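Local structure of aminotransferase (Neisseria meningitidis Z2491, 3JTX) at residues 209-221 with 319-331. The protein carries pyridoxal 5'-phosphate as a Schiff base on a lysine and probably transfers amino groups between amino acids and 2-oxo acids. Sequence-based numbering, arbitrary orientation. Where two conformers were deposited one is given.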
loop_
_atom_site.group_PDB
_atom_site.type_symbol
_atom_site.label_atom_id
_atom_site.label_comp_id
_atom_site.label_asym_id
_atom_site.label_seq_id
_atom_site.Cartn_x
_atom_site.Cartn_y
_atom_site.Cartn_z
ATOM N N CYS A 209 9.138 -14.890 5.676
ATOM C CA CYS A 209 9.279 -13.886 6.732
ATOM C C CYS A 209 9.822 -14.442 8.054
ATOM O O CYS A 209 10.295 -13.665 8.889
ATOM C CB CYS A 209 7.940 -13.163 6.958
ATOM S SG CYS A 209 7.424 -12.228 5.486
ATOM N N TYR A 210 9.766 -15.765 8.258
ATOM C CA TYR A 210 10.356 -16.374 9.486
ATOM C C TYR A 210 11.786 -16.880 9.286
ATOM O O TYR A 210 12.331 -17.555 10.161
ATOM C CB TYR A 210 9.464 -17.501 10.041
ATOM C CG TYR A 210 8.130 -16.988 10.533
ATOM C CD1 TYR A 210 7.986 -16.486 11.827
ATOM C CD2 TYR A 210 7.016 -16.965 9.687
ATOM C CE1 TYR A 210 6.759 -15.997 12.271
ATOM C CE2 TYR A 210 5.793 -16.467 10.121
ATOM C CZ TYR A 210 5.666 -15.988 11.410
ATOM O OH TYR A 210 4.455 -15.501 11.845
ATOM N N SER A 211 12.413 -16.557 8.155
ATOM C CA SER A 211 13.735 -17.127 7.826
ATOM C C SER A 211 14.802 -16.946 8.913
ATOM O O SER A 211 15.761 -17.740 8.980
ATOM C CB SER A 211 14.279 -16.529 6.521
ATOM O OG SER A 211 14.647 -15.177 6.701
ATOM N N GLU A 212 14.672 -15.899 9.734
ATOM C CA GLU A 212 15.698 -15.587 10.741
ATOM C C GLU A 212 15.373 -16.080 12.137
ATOM O O GLU A 212 16.183 -15.917 13.031
ATOM C CB GLU A 212 15.974 -14.080 10.795
ATOM C CG GLU A 212 16.343 -13.500 9.444
ATOM C CD GLU A 212 17.417 -14.321 8.791
ATOM O OE1 GLU A 212 18.541 -14.316 9.325
ATOM O OE2 GLU A 212 17.121 -15.021 7.795
ATOM N N ILE A 213 14.199 -16.679 12.330
ATOM C CA ILE A 213 13.836 -17.226 13.634
ATOM C C ILE A 213 14.090 -18.736 13.595
ATOM O O ILE A 213 13.248 -19.510 13.115
ATOM C CB ILE A 213 12.364 -16.901 14.021
ATOM C CG1 ILE A 213 12.046 -15.401 13.813
ATOM C CG2 ILE A 213 12.101 -17.321 15.441
ATOM C CD1 ILE A 213 12.957 -14.437 14.524
ATOM N N TYR A 214 15.271 -19.126 14.085
ATOM C CA TYR A 214 15.742 -20.509 14.031
ATOM C C TYR A 214 16.665 -20.817 15.205
ATOM O O TYR A 214 17.019 -19.927 15.975
ATOM C CB TYR A 214 16.456 -20.803 12.694
ATOM C CG TYR A 214 17.690 -19.951 12.401
ATOM C CD1 TYR A 214 18.931 -20.269 12.945
ATOM C CD2 TYR A 214 17.615 -18.847 11.563
ATOM C CE1 TYR A 214 20.066 -19.494 12.673
ATOM C CE2 TYR A 214 18.736 -18.059 11.291
ATOM C CZ TYR A 214 19.965 -18.396 11.852
ATOM O OH TYR A 214 21.099 -17.641 11.588
ATOM N N PHE A 215 17.067 -22.080 15.312
ATOM C CA PHE A 215 17.769 -22.591 16.478
ATOM C C PHE A 215 19.133 -23.164 16.138
ATOM O O PHE A 215 19.377 -23.605 15.011
ATOM C CB PHE A 215 16.893 -23.658 17.156
ATOM C CG PHE A 215 15.453 -23.253 17.244
ATOM C CD1 PHE A 215 15.075 -22.187 18.048
ATOM C CD2 PHE A 215 14.491 -23.879 16.470
ATOM C CE1 PHE A 215 13.757 -21.756 18.095
ATOM C CE2 PHE A 215 13.173 -23.458 16.510
ATOM C CZ PHE A 215 12.802 -22.395 17.322
ATOM N N ASP A 216 20.032 -23.108 17.120
ATOM C CA ASP A 216 21.254 -23.916 17.123
ATOM C C ASP A 216 22.044 -23.858 15.815
ATOM O O ASP A 216 22.583 -24.874 15.371
ATOM C CB ASP A 216 20.885 -25.377 17.452
ATOM C CG ASP A 216 20.341 -25.552 18.882
ATOM O OD1 ASP A 216 21.057 -25.159 19.833
ATOM O OD2 ASP A 216 19.223 -26.106 19.072
ATOM N N GLY A 217 22.110 -22.690 15.184
ATOM C CA GLY A 217 22.875 -22.542 13.939
ATOM C C GLY A 217 22.294 -23.182 12.673
ATOM O O GLY A 217 22.947 -23.180 11.614
ATOM N N ASN A 218 21.074 -23.716 12.754
ATOM C CA ASN A 218 20.463 -24.427 11.629
ATOM C C ASN A 218 19.581 -23.484 10.817
ATOM O O ASN A 218 18.360 -23.428 11.020
ATOM C CB ASN A 218 19.652 -25.627 12.126
ATOM C CG ASN A 218 20.522 -26.713 12.728
ATOM O OD1 ASN A 218 21.624 -26.970 12.258
ATOM N ND2 ASN A 218 20.021 -27.362 13.766
ATOM N N LYS A 219 20.215 -22.753 9.897
ATOM C CA LYS A 219 19.567 -21.712 9.104
ATOM C C LYS A 219 18.606 -22.318 8.081
ATOM O O LYS A 219 18.991 -23.228 7.355
ATOM C CB LYS A 219 20.623 -20.861 8.382
ATOM C CG LYS A 219 21.685 -20.285 9.286
ATOM C CD LYS A 219 22.423 -19.105 8.693
ATOM C CE LYS A 219 23.133 -19.428 7.407
ATOM N NZ LYS A 219 24.223 -18.437 7.121
ATOM N N PRO A 220 17.348 -21.834 8.031
ATOM C CA PRO A 220 16.431 -22.387 7.037
ATOM C C PRO A 220 16.865 -22.126 5.596
ATOM O O PRO A 220 17.260 -21.008 5.240
ATOM C CB PRO A 220 15.114 -21.644 7.305
ATOM C CG PRO A 220 15.199 -21.202 8.736
ATOM C CD PRO A 220 16.653 -21.048 9.070
ATOM N N LEU A 221 16.769 -23.172 4.790
ATOM C CA LEU A 221 16.894 -23.085 3.352
ATOM C C LEU A 221 15.816 -22.144 2.800
ATOM O O LEU A 221 14.653 -22.174 3.243
ATOM C CB LEU A 221 16.728 -24.492 2.759
ATOM C CG LEU A 221 16.744 -24.725 1.241
ATOM C CD1 LEU A 221 18.102 -24.363 0.603
ATOM C CD2 LEU A 221 16.385 -26.205 0.942
ATOM N N ASP A 319 3.492 -35.262 22.794
ATOM C CA ASP A 319 4.341 -35.726 21.718
ATOM C C ASP A 319 4.712 -34.492 20.910
ATOM O O ASP A 319 3.942 -34.043 20.062
ATOM C CB ASP A 319 3.582 -36.738 20.859
ATOM C CG ASP A 319 4.420 -37.309 19.725
ATOM O OD1 ASP A 319 5.647 -37.053 19.666
ATOM O OD2 ASP A 319 3.834 -38.025 18.882
ATOM N N VAL A 320 5.885 -33.937 21.196
ATOM C CA VAL A 320 6.277 -32.644 20.641
ATOM C C VAL A 320 7.788 -32.565 20.567
ATOM O O VAL A 320 8.489 -33.200 21.359
ATOM C CB VAL A 320 5.737 -31.468 21.509
ATOM C CG1 VAL A 320 6.303 -31.537 22.903
ATOM C CG2 VAL A 320 6.042 -30.109 20.872
ATOM N N LYS A 321 8.275 -31.795 19.601
ATOM C CA LYS A 321 9.711 -31.574 19.421
ATOM C C LYS A 321 9.958 -30.147 18.958
ATOM O O LYS A 321 9.033 -29.456 18.556
ATOM C CB LYS A 321 10.281 -32.570 18.400
ATOM C CG LYS A 321 9.744 -32.398 16.974
ATOM N N LEU A 322 11.208 -29.709 19.025
ATOM C CA LEU A 322 11.594 -28.395 18.520
ATOM C C LEU A 322 11.171 -28.285 17.055
ATOM O O LEU A 322 11.419 -29.191 16.289
ATOM C CB LEU A 322 13.106 -28.253 18.631
ATOM C CG LEU A 322 13.769 -26.892 18.500
ATOM C CD1 LEU A 322 13.365 -25.951 19.612
ATOM C CD2 LEU A 322 15.279 -27.127 18.527
ATOM N N PRO A 323 10.495 -27.191 16.661
ATOM C CA PRO A 323 10.180 -27.041 15.235
ATOM C C PRO A 323 11.431 -26.742 14.400
ATOM O O PRO A 323 12.509 -26.486 14.973
ATOM C CB PRO A 323 9.223 -25.858 15.221
ATOM C CG PRO A 323 9.636 -25.038 16.391
ATOM C CD PRO A 323 10.114 -26.004 17.444
ATOM N N ASP A 324 11.307 -26.780 13.071
ATOM C CA ASP A 324 12.462 -26.496 12.197
ATOM C C ASP A 324 12.892 -25.042 12.404
ATOM O O ASP A 324 14.088 -24.722 12.411
ATOM C CB ASP A 324 12.145 -26.706 10.702
ATOM C CG ASP A 324 11.880 -28.170 10.318
ATOM O OD1 ASP A 324 12.194 -29.092 11.094
ATOM O OD2 ASP A 324 11.359 -28.400 9.202
ATOM N N ALA A 325 11.903 -24.166 12.523
ATOM C CA ALA A 325 12.119 -22.726 12.700
ATOM C C ALA A 325 10.796 -22.050 13.093
ATOM O O ALA A 325 9.804 -22.731 13.331
ATOM C CB ALA A 325 12.710 -22.104 11.412
ATOM N N SER A 326 10.783 -20.718 13.125
ATOM C CA SER A 326 9.639 -19.898 13.573
ATOM C C SER A 326 9.531 -19.886 15.098
ATOM O O SER A 326 10.273 -20.596 15.779
ATOM C CB SER A 326 8.301 -20.320 12.962
ATOM O OG SER A 326 7.616 -21.259 13.787
ATOM N N PHE A 327 8.638 -19.029 15.601
ATOM C CA PHE A 327 8.345 -18.947 17.032
ATOM C C PHE A 327 7.059 -19.665 17.450
ATOM O O PHE A 327 6.523 -19.408 18.540
ATOM C CB PHE A 327 8.433 -17.488 17.571
ATOM C CG PHE A 327 7.582 -16.457 16.852
ATOM C CD1 PHE A 327 6.205 -16.595 16.729
ATOM C CD2 PHE A 327 8.168 -15.282 16.379
ATOM C CE1 PHE A 327 5.440 -15.608 16.124
ATOM C CE2 PHE A 327 7.410 -14.299 15.759
ATOM C CZ PHE A 327 6.041 -14.461 15.636
ATOM N N TYR A 328 6.596 -20.605 16.629
ATOM C CA TYR A 328 5.401 -21.393 16.951
ATOM C C TYR A 328 5.741 -22.799 17.393
ATOM O O TYR A 328 6.723 -23.393 16.914
ATOM C CB TYR A 328 4.465 -21.481 15.745
ATOM C CG TYR A 328 4.034 -20.137 15.255
ATOM C CD1 TYR A 328 3.158 -19.343 16.005
ATOM C CD2 TYR A 328 4.498 -19.649 14.050
ATOM C CE1 TYR A 328 2.761 -18.085 15.544
ATOM C CE2 TYR A 328 4.112 -18.399 13.582
ATOM C CZ TYR A 328 3.243 -17.625 14.318
ATOM O OH TYR A 328 2.906 -16.367 13.836
ATOM N N ILE A 329 4.941 -23.309 18.329
ATOM C CA ILE A 329 4.855 -24.728 18.607
ATOM C C ILE A 329 3.467 -25.170 18.083
ATOM O O ILE A 329 2.436 -24.623 18.485
ATOM C CB ILE A 329 4.961 -25.029 20.105
ATOM C CG1 ILE A 329 6.333 -24.600 20.651
ATOM C CG2 ILE A 329 4.747 -26.509 20.362
ATOM C CD1 ILE A 329 6.482 -24.836 22.142
ATOM N N TRP A 330 3.462 -26.130 17.164
ATOM C CA TRP A 330 2.229 -26.717 16.622
ATOM C C TRP A 330 1.977 -27.974 17.443
ATOM O O TRP A 330 2.447 -29.067 17.108
ATOM C CB TRP A 330 2.447 -26.977 15.119
ATOM C CG TRP A 330 1.307 -27.466 14.244
ATOM C CD1 TRP A 330 1.355 -28.544 13.377
ATOM C CD2 TRP A 330 0.024 -26.862 14.048
ATOM N NE1 TRP A 330 0.180 -28.650 12.685
ATOM C CE2 TRP A 330 -0.662 -27.641 13.085
ATOM C CE3 TRP A 330 -0.622 -25.749 14.604
ATOM C CZ2 TRP A 330 -1.969 -27.348 12.675
ATOM C CZ3 TRP A 330 -1.933 -25.466 14.204
ATOM C CH2 TRP A 330 -2.581 -26.245 13.236
ATOM N N LEU A 331 1.241 -27.812 18.537
ATOM C CA LEU A 331 1.131 -28.843 19.554
ATOM C C LEU A 331 0.010 -29.849 19.263
ATOM O O LEU A 331 -1.169 -29.484 19.156
ATOM C CB LEU A 331 0.918 -28.199 20.929
ATOM C CG LEU A 331 0.895 -29.188 22.100
ATOM C CD1 LEU A 331 2.290 -29.810 22.293
ATOM C CD2 LEU A 331 0.403 -28.532 23.392
HETATM O O HOH W 1 16.399 -24.179 13.419
HETATM O O HOH W 2 15.922 -24.050 10.224
#
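Y210 meets F327 and Y328 in an aromatic cluster beside the cofactor of this fold-type I aminotransferase, where the loop after strand 203-207 of the large-domain sheet packs on the loop leading into strand 328-332 and on its first residue. The Y210 ring directs its CE1 edge at the face of F327 in a T-shaped pair, planes at 85°, while Y328 turns an edge toward the Y210 face in an offset edge-to-face pair. Tyrosine suits both places, pairing an aromatic ring with a hydroxyl: Y328 OH donates to Y210 OH at 2.7 Å, and Y210 OH also hydrogen-bonds to O3 of the cofactor-lysine adduct at position 245, making Y328 a second-shell partner.

Around F215 the contact is mainly apolar, although P323 O sits at the ring edge. With CG beside its backbone N (chi1 -43°), F215 reaches L322, whose CD1 lies over the ring face, 4.0 Å from the centroid, in a CH-pi contact. A325 is small enough for its CB to fit against P220 CG at 3.8 Å.

Polar links join the backbones. S326 N donates to I213 O at 2.7 Å, and water 1 accepts from F215 N and lies 2.6 Å from D324 O. S326 also forms an ST turn: its OG donates to A325 O and accepts from Y328 N at 3.1 Å, nearly straight at 166°.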